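Local coordinates for protein phytase (Citrobacter braakii, PDB 3ZHC) that belongs, as a phytase, to branch 2 of the histidine phosphatase superfamily and is built as a two-chain assembly with several disulfides in each chain, at residues B[185-195]-B[207-215]; B[368-376]-B[393-401]. The protein carries 2 engineered substitutions. One frame throughout, in Å; residues are numbered along the deposited sequence. Where two conformers were deposited one is given.

Contact 1: B[185-195]-B[207-215]; sequences FRTLENVLNFS and TKCTLPEAL. With FMT (formic acid), chain P.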
loop_
_atom_site.group_PDB
_atom_site.type_symbol
_atom_site.label_atom_id
_atom_site.label_comp_id
_atom_site.label_asym_id
_atom_site.label_seq_id
_atom_site.Cartn_x
_atom_site.Cartn_y
_atom_site.Cartn_z
ATOM N N PHE B 185 1.521 12.491 9.364
ATOM C CA PHE B 185 2.040 13.701 10.004
ATOM C C PHE B 185 1.880 13.646 11.530
ATOM O O PHE B 185 2.753 14.122 12.242
ATOM C CB PHE B 185 1.389 14.977 9.446
ATOM C CG PHE B 185 1.944 15.416 8.126
ATOM C CD1 PHE B 185 3.211 16.023 8.052
ATOM C CD2 PHE B 185 1.212 15.240 6.939
ATOM C CE1 PHE B 185 3.733 16.444 6.818
ATOM C CE2 PHE B 185 1.733 15.657 5.703
ATOM C CZ PHE B 185 2.996 16.261 5.646
ATOM N N ARG B 186 0.770 13.066 12.018
ATOM C CA ARG B 186 0.580 12.863 13.471
ATOM C C ARG B 186 1.675 11.961 14.044
ATOM O O ARG B 186 2.176 12.218 15.149
ATOM C CB ARG B 186 -0.806 12.246 13.814
ATOM C CG ARG B 186 -2.060 13.061 13.407
ATOM C CD ARG B 186 -2.085 14.477 14.012
ATOM N NE ARG B 186 -1.304 15.403 13.208
ATOM C CZ ARG B 186 -1.733 16.007 12.078
ATOM N NH1 ARG B 186 -2.964 15.804 11.591
ATOM N NH2 ARG B 186 -0.909 16.831 11.429
ATOM N N THR B 187 2.044 10.914 13.298
ATOM C CA THR B 187 3.101 9.978 13.739
ATOM C C THR B 187 4.459 10.689 13.786
ATOM O O THR B 187 5.193 10.561 14.778
ATOM C CB THR B 187 3.166 8.705 12.855
ATOM O OG1 THR B 187 1.883 8.073 12.843
ATOM C CG2 THR B 187 4.207 7.700 13.392
ATOM N N LEU B 188 4.786 11.437 12.730
ATOM C CA LEU B 188 6.044 12.220 12.705
ATOM C C LEU B 188 6.094 13.208 13.894
ATOM O O LEU B 188 7.102 13.294 14.584
ATOM C CB LEU B 188 6.235 12.960 11.369
ATOM C CG LEU B 188 7.474 13.873 11.245
ATOM C CD1 LEU B 188 8.757 13.074 11.539
ATOM C CD2 LEU B 188 7.535 14.500 9.889
ATOM N N GLU B 189 4.995 13.927 14.104
ATOM C CA GLU B 189 4.842 14.864 15.243
ATOM C C GLU B 189 5.046 14.188 16.603
ATOM O O GLU B 189 5.703 14.754 17.467
ATOM C CB GLU B 189 3.485 15.532 15.185
ATOM C CG GLU B 189 3.379 16.579 14.047
ATOM C CD GLU B 189 1.949 16.880 13.633
ATOM O OE1 GLU B 189 1.001 16.504 14.372
ATOM O OE2 GLU B 189 1.758 17.494 12.558
ATOM N N ASN B 190 4.477 12.980 16.772
ATOM C CA ASN B 190 4.661 12.196 18.004
ATOM C C ASN B 190 6.121 11.780 18.190
ATOM O O ASN B 190 6.651 11.841 19.300
ATOM C CB ASN B 190 3.761 10.953 18.007
ATOM C CG ASN B 190 3.848 10.167 19.311
ATOM O OD1 ASN B 190 3.458 10.649 20.368
ATOM N ND2 ASN B 190 4.367 8.937 19.229
ATOM N N VAL B 191 6.765 11.364 17.091
ATOM C CA VAL B 191 8.191 10.935 17.126
ATOM C C VAL B 191 9.124 12.125 17.494
ATOM O O VAL B 191 10.064 11.968 18.270
ATOM C CB VAL B 191 8.593 10.244 15.799
ATOM C CG1 VAL B 191 10.075 9.971 15.730
ATOM C CG2 VAL B 191 7.791 8.917 15.640
ATOM N N LEU B 192 8.839 13.293 16.936
ATOM C CA LEU B 192 9.576 14.510 17.239
ATOM C C LEU B 192 9.208 15.146 18.592
ATOM O O LEU B 192 9.929 16.008 19.067
ATOM C CB LEU B 192 9.302 15.573 16.161
ATOM C CG LEU B 192 9.754 15.375 14.725
ATOM C CD1 LEU B 192 9.076 16.399 13.843
ATOM C CD2 LEU B 192 11.254 15.484 14.627
ATOM N N ASN B 193 8.081 14.716 19.196
ATOM C CA ASN B 193 7.449 15.407 20.349
ATOM C C ASN B 193 7.299 16.878 19.966
ATOM O O ASN B 193 7.735 17.770 20.673
ATOM C CB ASN B 193 8.218 15.192 21.673
ATOM C CG ASN B 193 7.358 15.518 22.928
ATOM O OD1 ASN B 193 6.102 15.500 22.874
ATOM N ND2 ASN B 193 8.037 15.814 24.070
ATOM N N PHE B 194 6.665 17.079 18.799
ATOM C CA PHE B 194 6.528 18.387 18.137
ATOM C C PHE B 194 5.816 19.432 18.981
ATOM O O PHE B 194 6.236 20.585 18.993
ATOM C CB PHE B 194 5.814 18.205 16.764
ATOM C CG PHE B 194 5.614 19.487 15.987
ATOM C CD1 PHE B 194 6.712 20.211 15.510
ATOM C CD2 PHE B 194 4.312 19.970 15.714
ATOM C CE1 PHE B 194 6.537 21.405 14.777
ATOM C CE2 PHE B 194 4.125 21.155 14.984
ATOM C CZ PHE B 194 5.238 21.881 14.512
ATOM N N SER B 195 4.751 19.008 19.682
ATOM C CA SER B 195 3.955 19.890 20.575
ATOM C C SER B 195 4.796 20.623 21.629
ATOM O O SER B 195 4.452 21.724 22.043
ATOM C CB SER B 195 2.854 19.083 21.291
ATOM O OG SER B 195 1.913 18.572 20.371
ATOM N N THR B 207 -7.414 22.193 18.949
ATOM C CA THR B 207 -6.758 21.127 18.234
ATOM C C THR B 207 -5.242 21.136 18.538
ATOM O O THR B 207 -4.733 22.008 19.249
ATOM C CB THR B 207 -6.993 21.275 16.721
ATOM O OG1 THR B 207 -6.625 22.596 16.304
ATOM C CG2 THR B 207 -8.473 21.020 16.369
ATOM N N LYS B 208 -4.541 20.156 17.997
ATOM C CA LYS B 208 -3.074 20.066 18.095
ATOM C C LYS B 208 -2.321 21.151 17.359
ATOM O O LYS B 208 -2.819 21.722 16.384
ATOM C CB LYS B 208 -2.593 18.722 17.490
ATOM C CG LYS B 208 -2.257 17.642 18.478
ATOM C CD LYS B 208 -0.761 17.396 18.555
ATOM C CE LYS B 208 -0.304 16.581 17.343
ATOM N NZ LYS B 208 1.108 16.775 17.091
ATOM N N CYS B 209 -1.107 21.422 17.836
ATOM C CA CYS B 209 -0.128 22.158 17.065
ATOM C C CYS B 209 0.355 21.121 16.014
ATOM O O CYS B 209 0.767 20.028 16.390
ATOM C CB CYS B 209 1.021 22.638 17.932
ATOM S SG CYS B 209 2.280 23.557 17.041
ATOM N N THR B 210 0.284 21.458 14.725
ATOM C CA THR B 210 0.681 20.515 13.643
ATOM C C THR B 210 1.738 21.099 12.698
ATOM O O THR B 210 1.867 22.317 12.563
ATOM C CB THR B 210 -0.542 20.036 12.817
ATOM O OG1 THR B 210 -1.122 21.141 12.131
ATOM C CG2 THR B 210 -1.588 19.371 13.715
ATOM N N LEU B 211 2.496 20.206 12.061
ATOM C CA LEU B 211 3.574 20.603 11.124
ATOM C C LEU B 211 3.062 21.292 9.865
ATOM O O LEU B 211 3.622 22.316 9.475
ATOM C CB LEU B 211 4.489 19.400 10.738
ATOM C CG LEU B 211 5.753 19.230 11.576
ATOM C CD1 LEU B 211 6.402 17.860 11.365
ATOM C CD2 LEU B 211 6.727 20.352 11.241
ATOM N N PRO B 212 2.006 20.731 9.220
ATOM C CA PRO B 212 1.487 21.391 8.019
ATOM C C PRO B 212 0.923 22.808 8.284
ATOM O O PRO B 212 1.088 23.676 7.458
ATOM C CB PRO B 212 0.388 20.419 7.529
ATOM C CG PRO B 212 0.700 19.140 8.174
ATOM C CD PRO B 212 1.275 19.482 9.490
ATOM N N GLU B 213 0.286 23.010 9.439
ATOM C CA GLU B 213 -0.259 24.326 9.823
ATOM C C GLU B 213 0.885 25.293 10.182
ATOM O O GLU B 213 0.830 26.461 9.831
ATOM C CB GLU B 213 -1.276 24.186 10.986
ATOM C CG GLU B 213 -2.228 25.427 11.198
ATOM C CD GLU B 213 -3.379 25.562 10.131
ATOM O OE1 GLU B 213 -3.619 24.615 9.336
ATOM O OE2 GLU B 213 -4.044 26.639 10.113
ATOM N N ALA B 214 1.916 24.786 10.875
ATOM C CA ALA B 214 3.107 25.584 11.231
ATOM C C ALA B 214 3.967 25.920 10.013
ATOM O O ALA B 214 4.500 27.012 9.927
ATOM C CB ALA B 214 3.956 24.853 12.272
ATOM N N LEU B 215 4.097 24.955 9.084
ATOM C CA LEU B 215 4.892 25.107 7.847
ATOM C C LEU B 215 4.053 24.709 6.610
ATOM O O LEU B 215 4.204 23.597 6.083
ATOM C CB LEU B 215 6.162 24.265 7.932
ATOM C CG LEU B 215 7.202 24.678 8.981
ATOM C CD1 LEU B 215 8.178 23.533 9.262
ATOM C CD2 LEU B 215 7.938 25.917 8.545
HETATM C C FMT P . 3.484 15.833 19.359
HETATM O O1 FMT P . 2.823 14.831 19.315
HETATM O O2 FMT P . 3.175 16.810 18.689
HETATM O O HOH W 1 -0.403 21.059 20.624
#
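Glu-189 meets Lys-208 and Leu-211 with a carboxylate whose two oxygens each accept twice. Arg-186, one turn back, grips it side-on: NE meets OE1, and NH2 lies 3.0 Å from OE2 on the syn side. The partners from 207-215 come in from the opposite face: Lys-208 NZ approaches OE1 at 2.7 Å, completing a salt-bridge network of the three charged residues, and Leu-211 N donates to OE2 almost straight, at 171°. Four donors, arriving from both faces, probably restrict the carboxylate's rotation. Bends at chi2 and chi3 (-57° and 84°) turn the guanidinium toward Glu-189 and the 207-215 loop, with Thr-210 CG2 over one face. Lys-208 NZ and Ser-195 N also bind O2 of a formic acid, probably from the crystallisation liquor. Leu-211 CG and CD2 face the Phe-194 ring, CG 4.0 Å from its centroid, while CD1 packs against Leu-188 CD2 and Leu-192 CD1, crossing both side chains at about a right angle. Pro-212 CG makes a similar CH-pi contact over one face of Phe-185. Helix 182-192 ends in a Schellman motif at Asn-193; Phe-185 and Leu-188 also pack on helices 231-247 and 260-280.

Contact 2: B[368-376]-B[393-401]; sequences WVQVSFVYQ and AGKVDLKLI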
loop_
_atom_site.group_PDB
_atom_site.type_symbol
_atom_site.label_atom_id
_atom_site.label_comp_id
_atom_site.label_asym_id
_atom_site.label_seq_id
_atom_site.Cartn_x
_atom_site.Cartn_y
_atom_site.Cartn_z
ATOM N N TRP B 368 15.310 -10.896 -24.546
ATOM C CA TRP B 368 14.261 -10.422 -23.640
ATOM C C TRP B 368 14.869 -9.655 -22.463
ATOM O O TRP B 368 15.996 -9.937 -22.056
ATOM C CB TRP B 368 13.425 -11.608 -23.144
ATOM C CG TRP B 368 12.932 -12.468 -24.294
ATOM C CD1 TRP B 368 13.606 -13.503 -24.893
ATOM C CD2 TRP B 368 11.685 -12.351 -24.987
ATOM N NE1 TRP B 368 12.854 -14.041 -25.906
ATOM C CE2 TRP B 368 11.669 -13.360 -25.991
ATOM C CE3 TRP B 368 10.571 -11.506 -24.856
ATOM C CZ2 TRP B 368 10.578 -13.539 -26.862
ATOM C CZ3 TRP B 368 9.484 -11.683 -25.725
ATOM C CH2 TRP B 368 9.498 -12.693 -26.714
ATOM N N VAL B 369 14.106 -8.688 -21.930
ATOM C CA VAL B 369 14.551 -7.827 -20.831
ATOM C C VAL B 369 13.695 -8.027 -19.593
ATOM O O VAL B 369 12.479 -7.859 -19.665
ATOM C CB VAL B 369 14.495 -6.314 -21.218
ATOM C CG1 VAL B 369 14.978 -5.438 -20.052
ATOM C CG2 VAL B 369 15.312 -6.044 -22.448
ATOM N N GLN B 370 14.332 -8.389 -18.464
ATOM C CA GLN B 370 13.650 -8.505 -17.165
ATOM C C GLN B 370 14.114 -7.376 -16.262
ATOM O O GLN B 370 15.313 -7.063 -16.228
ATOM C CB GLN B 370 13.927 -9.850 -16.483
ATOM C CG GLN B 370 12.920 -10.132 -15.348
ATOM C CD GLN B 370 13.077 -11.484 -14.754
ATOM O OE1 GLN B 370 14.162 -11.851 -14.305
ATOM N NE2 GLN B 370 11.983 -12.258 -14.730
ATOM N N VAL B 371 13.165 -6.772 -15.534
ATOM C CA VAL B 371 13.434 -5.652 -14.644
ATOM C C VAL B 371 13.133 -6.068 -13.204
ATOM O O VAL B 371 12.058 -6.599 -12.922
ATOM C CB VAL B 371 12.597 -4.400 -14.999
ATOM C CG1 VAL B 371 13.045 -3.191 -14.140
ATOM C CG2 VAL B 371 12.711 -4.073 -16.463
ATOM N N SER B 372 14.090 -5.817 -12.305
ATOM C CA SER B 372 13.958 -6.155 -10.890
ATOM C C SER B 372 14.430 -5.030 -10.004
ATOM O O SER B 372 15.150 -4.137 -10.453
ATOM C CB SER B 372 14.795 -7.397 -10.573
ATOM O OG SER B 372 14.358 -8.499 -11.322
ATOM N N PHE B 373 14.013 -5.070 -8.739
ATOM C CA PHE B 373 14.559 -4.165 -7.730
ATOM C C PHE B 373 15.224 -5.011 -6.649
ATOM O O PHE B 373 14.547 -5.740 -5.949
ATOM C CB PHE B 373 13.526 -3.201 -7.125
ATOM C CG PHE B 373 14.177 -1.991 -6.483
ATOM C CD1 PHE B 373 14.647 -2.042 -5.185
ATOM C CD2 PHE B 373 14.349 -0.800 -7.215
ATOM C CE1 PHE B 373 15.270 -0.915 -4.606
ATOM C CE2 PHE B 373 14.968 0.318 -6.642
ATOM C CZ PHE B 373 15.425 0.259 -5.345
ATOM N N VAL B 374 16.560 -4.901 -6.543
ATOM C CA VAL B 374 17.362 -5.637 -5.539
ATOM C C VAL B 374 17.757 -4.664 -4.411
ATOM O O VAL B 374 18.269 -3.569 -4.674
ATOM C CB VAL B 374 18.598 -6.295 -6.175
ATOM C CG1 VAL B 374 19.455 -6.974 -5.131
ATOM C CG2 VAL B 374 18.161 -7.293 -7.232
ATOM N N TYR B 375 17.514 -5.085 -3.167
ATOM C CA TYR B 375 17.686 -4.242 -1.990
ATOM C C TYR B 375 17.910 -5.078 -0.729
ATOM O O TYR B 375 17.783 -6.297 -0.761
ATOM C CB TYR B 375 16.419 -3.419 -1.793
ATOM C CG TYR B 375 15.234 -4.271 -1.329
ATOM C CD1 TYR B 375 14.551 -5.139 -2.226
ATOM C CD2 TYR B 375 14.805 -4.233 0.008
ATOM C CE1 TYR B 375 13.460 -5.934 -1.780
ATOM C CE2 TYR B 375 13.721 -5.020 0.459
ATOM C CZ TYR B 375 13.058 -5.862 -0.429
ATOM O OH TYR B 375 12.024 -6.606 0.020
ATOM N N GLN B 376 18.234 -4.395 0.370
ATOM C CA GLN B 376 18.337 -5.004 1.695
ATOM C C GLN B 376 17.218 -4.498 2.533
ATOM O O GLN B 376 16.903 -3.288 2.491
ATOM C CB GLN B 376 19.646 -4.626 2.363
ATOM C CG GLN B 376 20.872 -5.320 1.748
ATOM C CD GLN B 376 22.089 -4.441 1.721
ATOM O OE1 GLN B 376 22.022 -3.322 1.253
ATOM N NE2 GLN B 376 23.220 -4.951 2.209
ATOM N N ALA B 393 19.567 -11.328 -0.917
ATOM C CA ALA B 393 19.086 -9.964 -0.806
ATOM C C ALA B 393 17.638 -9.968 -1.222
ATOM O O ALA B 393 17.194 -10.884 -1.928
ATOM C CB ALA B 393 19.891 -9.032 -1.704
ATOM N N GLY B 394 16.889 -8.962 -0.790
ATOM C CA GLY B 394 15.513 -8.801 -1.219
ATOM C C GLY B 394 15.481 -8.563 -2.732
ATOM O O GLY B 394 16.377 -7.922 -3.286
ATOM N N LYS B 395 14.461 -9.099 -3.391
ATOM C CA LYS B 395 14.286 -8.935 -4.833
ATOM C C LYS B 395 12.791 -8.897 -5.142
ATOM O O LYS B 395 12.047 -9.829 -4.768
ATOM C CB LYS B 395 14.991 -10.057 -5.596
ATOM C CG LYS B 395 15.072 -9.844 -7.107
ATOM C CD LYS B 395 16.076 -10.821 -7.778
ATOM C CE LYS B 395 16.262 -10.501 -9.300
ATOM N NZ LYS B 395 17.392 -11.278 -9.978
ATOM N N VAL B 396 12.360 -7.811 -5.800
ATOM C CA VAL B 396 10.986 -7.608 -6.219
ATOM C C VAL B 396 10.955 -7.588 -7.743
ATOM O O VAL B 396 11.677 -6.810 -8.372
ATOM C CB VAL B 396 10.397 -6.286 -5.658
ATOM C CG1 VAL B 396 9.042 -5.978 -6.294
ATOM C CG2 VAL B 396 10.268 -6.355 -4.137
ATOM N N ASP B 397 10.113 -8.451 -8.325
ATOM C CA ASP B 397 9.954 -8.550 -9.770
ATOM C C ASP B 397 9.120 -7.361 -10.243
ATOM O O ASP B 397 7.969 -7.214 -9.833
ATOM C CB ASP B 397 9.280 -9.888 -10.148
ATOM C CG ASP B 397 9.433 -10.246 -11.639
ATOM O OD1 ASP B 397 9.820 -9.354 -12.497
ATOM O OD2 ASP B 397 9.162 -11.442 -11.963
ATOM N N LEU B 398 9.712 -6.513 -11.090
ATOM C CA LEU B 398 9.026 -5.336 -11.631
ATOM C C LEU B 398 8.383 -5.685 -12.983
ATOM O O LEU B 398 8.917 -6.528 -13.746
ATOM C CB LEU B 398 9.980 -4.149 -11.759
ATOM C CG LEU B 398 10.706 -3.750 -10.460
ATOM C CD1 LEU B 398 11.577 -2.581 -10.723
ATOM C CD2 LEU B 398 9.730 -3.436 -9.309
ATOM N N LYS B 399 7.245 -5.025 -13.263
ATOM C CA LYS B 399 6.459 -5.269 -14.470
ATOM C C LYS B 399 6.413 -4.021 -15.375
ATOM O O LYS B 399 5.886 -2.964 -14.969
ATOM C CB LYS B 399 5.035 -5.692 -14.093
ATOM C CG LYS B 399 4.935 -6.839 -13.045
ATOM C CD LYS B 399 5.650 -8.114 -13.476
ATOM C CE LYS B 399 5.550 -9.199 -12.382
ATOM N NZ LYS B 399 6.261 -10.468 -12.753
ATOM N N LEU B 400 6.970 -4.150 -16.591
ATOM C CA LEU B 400 6.923 -3.106 -17.610
ATOM C C LEU B 400 5.699 -3.450 -18.451
ATOM O O LEU B 400 5.811 -4.107 -19.489
ATOM C CB LEU B 400 8.203 -3.059 -18.465
ATOM C CG LEU B 400 9.362 -2.218 -17.982
ATOM C CD1 LEU B 400 10.584 -2.469 -18.847
ATOM C CD2 LEU B 400 8.978 -0.746 -18.006
ATOM N N ILE B 401 4.534 -2.993 -17.986
ATOM C CA ILE B 401 3.223 -3.307 -18.607
ATOM C C ILE B 401 3.045 -2.727 -20.038
ATOM O O ILE B 401 2.437 -3.375 -20.902
ATOM C CB ILE B 401 2.053 -2.824 -17.706
ATOM C CG1 ILE B 401 2.066 -3.545 -16.349
ATOM C CG2 ILE B 401 0.705 -3.056 -18.379
ATOM C CD1 ILE B 401 1.101 -2.955 -15.367
HETATM O O HOH W 2 10.620 -7.712 -15.535
#
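Phe-373 and Val-396 form a hydrogen-bonded antiparallel pair whose two amides and two carbonyls satisfy one another: Phe-373 N lies 2.9 Å from Val-396 O, in the carbonyl plane, and Val-396 N lies 3.0 Å from Phe-373 O. Toward Gly-394 the bonding continues less evenly. Tyr-375 N donates to Gly-394 O from above the carbonyl plane at 3.1 Å, whereas the return bond from Gly-394 N to Tyr-375 O is weak and bent to 122°. At the other end Leu-398 N reaches Val-371 O, and a water completes the amide and carbonyl that do not bond directly, accepting from Val-371 N and donating to Leu-398 O, each at 2.7 Å. With CG between its backbone N and carbonyl carbon (chi1 71°), Tyr-375 lays its ring over Gly-394 CA, 4.0 Å from the centroid; its hydroxyl is hydrogen-bonded to Pro-342 O. Val-371 CG2 packs on Leu-400 CD1 at 3.6 Å. On the face of Ser-372 and Val-374, Lys-395 runs extended to a salt bridge with Glu-357 and a cation-pi contact with Trp-87. The chemistry implies strands whose main-chain groups largely satisfy one another, with one water supplying a link.

In the fold
Contact 1 and contact 2 illustrate two ways of joining chain segments within one histidine phosphatase subunit. Their centres lie 36 Å apart and their nearest atoms about 20 Å, so neither touches the other, and along the chain contact 1 closes before contact 2 opens. Contact 2 joins two strands of the large mixed sheet, its centre about 14 Å from the centre of the chain; contact 1 joins a helix end to a loop and short helix, its centre about 27 Å from the centre of the chain. Both also meet the second subunit: Lys-208 at contact 1 through backbone hydrogen bonds, and Lys-399 at contact 2, whose N hydrogen-bonds Gln-61 OE1 of that subunit.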